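Acetyl-CoA C-acetyltransferase (Syntrophomonas wolfei subsp. wolfei, PDB 7N7Z) probably catalyses the thiolase reaction, the reversible condensation of two acetyl-CoA molecules into acetoacetyl-CoA with release of free CoA. Local coordinates at residues Ala181-Ser186 / Glu230-Leu235. Sequence-based numbering, arbitrary orientation.
Sequences ALALTS and ETMAKL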
ATOM      1  N   ALA B 181      27.015 -28.773 -14.055  1.00 51.26           N
ATOM      2  CA  ALA B 181      27.192 -29.512 -15.301  1.00 51.13           C
ATOM      3  C   ALA B 181      25.858 -29.709 -16.011  1.00 51.86           C
ATOM      4  O   ALA B 181      25.710 -29.362 -17.190  1.00 48.82           O
ATOM      5  CB  ALA B 181      27.857 -30.860 -15.018  1.00 54.58           C
ATOM      6  N   LEU B 182      24.870 -30.265 -15.307  1.00 47.83           N
ATOM      7  CA  LEU B 182      23.551 -30.444 -15.902  1.00 48.92           C
ATOM      8  C   LEU B 182      22.970 -29.108 -16.344  1.00 46.10           C
ATOM      9  O   LEU B 182      22.459 -28.977 -17.463  1.00 42.91           O
ATOM     10  CB  LEU B 182      22.618 -31.133 -14.904  1.00 48.71           C
ATOM     11  CG  LEU B 182      21.247 -31.546 -15.446  1.00 47.03           C
ATOM     12  CD1 LEU B 182      20.796 -32.855 -14.818  1.00 52.62           C
ATOM     13  CD2 LEU B 182      20.211 -30.458 -15.207  1.00 45.78           C
ATOM     14  N   ALA B 183      23.048 -28.098 -15.475  1.00 43.14           N
ATOM     15  CA  ALA B 183      22.454 -26.803 -15.789  1.00 43.69           C
ATOM     16  C   ALA B 183      23.035 -26.219 -17.068  1.00 41.68           C
ATOM     17  O   ALA B 183      22.310 -25.617 -17.869  1.00 40.29           O
ATOM     18  CB  ALA B 183      22.664 -25.841 -14.620  1.00 43.53           C
ATOM     19  N   LEU B 184      24.343 -26.380 -17.278  1.00 42.81           N
ATOM     20  CA  LEU B 184      24.969 -25.844 -18.482  1.00 41.97           C
ATOM     21  C   LEU B 184      24.311 -26.409 -19.735  1.00 41.02           C
ATOM     22  O   LEU B 184      23.936 -25.661 -20.645  1.00 38.60           O
ATOM     23  CB  LEU B 184      26.467 -26.149 -18.473  1.00 41.96           C
ATOM     24  CG  LEU B 184      27.236 -25.799 -19.751  1.00 41.09           C
ATOM     25  CD1 LEU B 184      27.229 -24.298 -19.992  1.00 42.99           C
ATOM     26  CD2 LEU B 184      28.661 -26.326 -19.679  1.00 45.98           C
ATOM     27  N   THR B 185      24.157 -27.734 -19.796  1.00 41.62           N
ATOM     28  CA  THR B 185      23.566 -28.353 -20.978  1.00 42.35           C
ATOM     29  C   THR B 185      22.181 -27.787 -21.265  1.00 41.24           C
ATOM     30  O   THR B 185      21.799 -27.623 -22.429  1.00 39.49           O
ATOM     31  CB  THR B 185      23.494 -29.871 -20.798  1.00 44.17           C
ATOM     32  OG1 THR B 185      23.012 -30.180 -19.485  1.00 52.58           O
ATOM     33  CG2 THR B 185      24.865 -30.497 -20.992  1.00 46.39           C
ATOM     34  N   SER B 186      21.413 -27.476 -20.218  1.00 39.86           N
ATOM     35  CA  SER B 186      20.087 -26.903 -20.423  1.00 42.88           C
ATOM     36  C   SER B 186      20.183 -25.532 -21.080  1.00 41.09           C
ATOM     37  O   SER B 186      19.498 -25.255 -22.072  1.00 39.80           O
ATOM     38  CB  SER B 186      19.344 -26.814 -19.090  1.00 42.44           C
ATOM     39  OG  SER B 186      18.849 -28.083 -18.704  1.00 47.11           O
ATOM     40  N   GLU B 230      32.992 -23.059 -16.144  1.00 58.28           N
ATOM     41  CA  GLU B 230      33.646 -22.195 -15.167  1.00 57.87           C
ATOM     42  C   GLU B 230      32.825 -20.946 -14.870  1.00 57.92           C
ATOM     43  O   GLU B 230      32.943 -20.380 -13.778  1.00 55.77           O
ATOM     44  CB  GLU B 230      35.039 -21.807 -15.664  1.00 60.64           C
ATOM     45  CG  GLU B 230      36.081 -22.903 -15.484  1.00 63.27           C
ATOM     46  CD  GLU B 230      35.911 -24.045 -16.471  1.00 67.58           C
ATOM     47  OE1 GLU B 230      35.452 -23.792 -17.606  1.00 70.40           O
ATOM     48  OE2 GLU B 230      36.241 -25.196 -16.114  1.00 66.05           O
ATOM     49  N   THR B 231      31.999 -20.499 -15.820  1.00 60.71           N
ATOM     50  CA  THR B 231      31.099 -19.386 -15.538  1.00 61.55           C
ATOM     51  C   THR B 231      30.005 -19.806 -14.566  1.00 60.80           C
ATOM     52  O   THR B 231      29.583 -19.014 -13.714  1.00 61.34           O
ATOM     53  CB  THR B 231      30.481 -18.857 -16.834  1.00 64.71           C
ATOM     54  OG1 THR B 231      29.703 -19.891 -17.452  1.00 63.72           O
ATOM     55  CG2 THR B 231      31.561 -18.377 -17.798  1.00 62.85           C
ATOM     56  N   MET B 232      29.530 -21.049 -14.681  1.00 55.64           N
ATOM     57  CA  MET B 232      28.553 -21.558 -13.727  1.00 55.48           C
ATOM     58  C   MET B 232      29.117 -21.576 -12.313  1.00 54.39           C
ATOM     59  O   MET B 232      28.378 -21.355 -11.346  1.00 52.13           O
ATOM     60  CB  MET B 232      28.105 -22.965 -14.131  1.00 50.46           C
ATOM     61  CG  MET B 232      27.509 -23.068 -15.533  1.00 49.25           C
ATOM     62  SD  MET B 232      25.807 -22.474 -15.681  1.00 53.59           S
ATOM     63  CE  MET B 232      24.997 -23.348 -14.340  1.00 45.87           C
ATOM     64  N   ALA B 233      30.419 -21.830 -12.173  1.00 55.33           N
ATOM     65  CA  ALA B 233      31.054 -21.915 -10.865  1.00 54.23           C
ATOM     66  C   ALA B 233      31.296 -20.553 -10.228  1.00 60.26           C
ATOM     67  O   ALA B 233      31.639 -20.496  -9.042  1.00 58.75           O
ATOM     68  CB  ALA B 233      32.383 -22.663 -10.981  1.00 54.77           C
ATOM     69  N   LYS B 234      31.126 -19.463 -10.975  1.00 62.85           N
ATOM     70  CA  LYS B 234      31.402 -18.127 -10.464  1.00 64.41           C
ATOM     71  C   LYS B 234      30.208 -17.495  -9.759  1.00 67.65           C
ATOM     72  O   LYS B 234      30.379 -16.468  -9.092  1.00 66.52           O
ATOM     73  CB  LYS B 234      31.852 -17.212 -11.608  1.00 68.73           C
ATOM     74  N   LEU B 235      29.015 -18.075  -9.884  1.00 65.54           N
ATOM     75  CA  LEU B 235      27.835 -17.472  -9.279  1.00 59.94           C
ATOM     76  C   LEU B 235      27.740 -17.857  -7.803  1.00 57.52           C
ATOM     77  O   LEU B 235      28.101 -18.977  -7.428  1.00 57.48           O
ATOM     78  CB  LEU B 235      26.574 -17.918 -10.012  1.00 58.66           C
ATOM     79  CG  LEU B 235      26.325 -17.230 -11.355  1.00 59.72           C
ATOM     80  CD1 LEU B 235      25.556 -18.148 -12.286  1.00 58.90           C
ATOM     81  CD2 LEU B 235      25.580 -15.919 -11.154  1.00 65.03           C
TER
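Leu184, on a turn of helix 176-196, and Met232, on the short, weakly bonded helical turn 229-232, bring the two backbones to 7.3 Å between their CA atoms, a gap filled by side chains, since no hydrogen bond crosses it. Met232 supplies the whole of the second segment's close contact, and its CB, like those of Ala183 and Leu184, points toward the opposing segment. The tip of the methionine does the touching: its terminal methyl CE lies 3.4 Å from CB of Ala183, tighter than usual for two carbons, while CG, further back on the same chain, stands 4.4 Å from CB of Leu184. A chi1 of -57° sets CG opposite the carbonyl carbon, and further turns at chi2 (-77°) and chi3 (-51°) fold the chain. Together these torsions set CE against Ala183; the same methyl also comes within 4.3 Å of the backbone N of Leu184. Only 131 Å² is buried, counting both sides, so this is a small contact centred on one side chain, yet Ala183 and Met232 are themselves buried. Neighbouring parts of the fold contribute to that burial: Ile354 of helix 353-356 and Asn249 pack on Ala183, and Ala248 touches Met232. From Met232 to Leu235 the chain makes a type I beta turn, and the carbonyl oxygens of both these residues accept hydrogen bonds from NH2 of Arg176, the first residue of helix 176-196. Apolar packing and this arginine thus both join the turn to the long helix. The contact lies away from the predicted catalytic residues and is plain structural packing within the N-terminal thiolase family region, between a long helix and a short helical turn with the beta turn that starts at Met232.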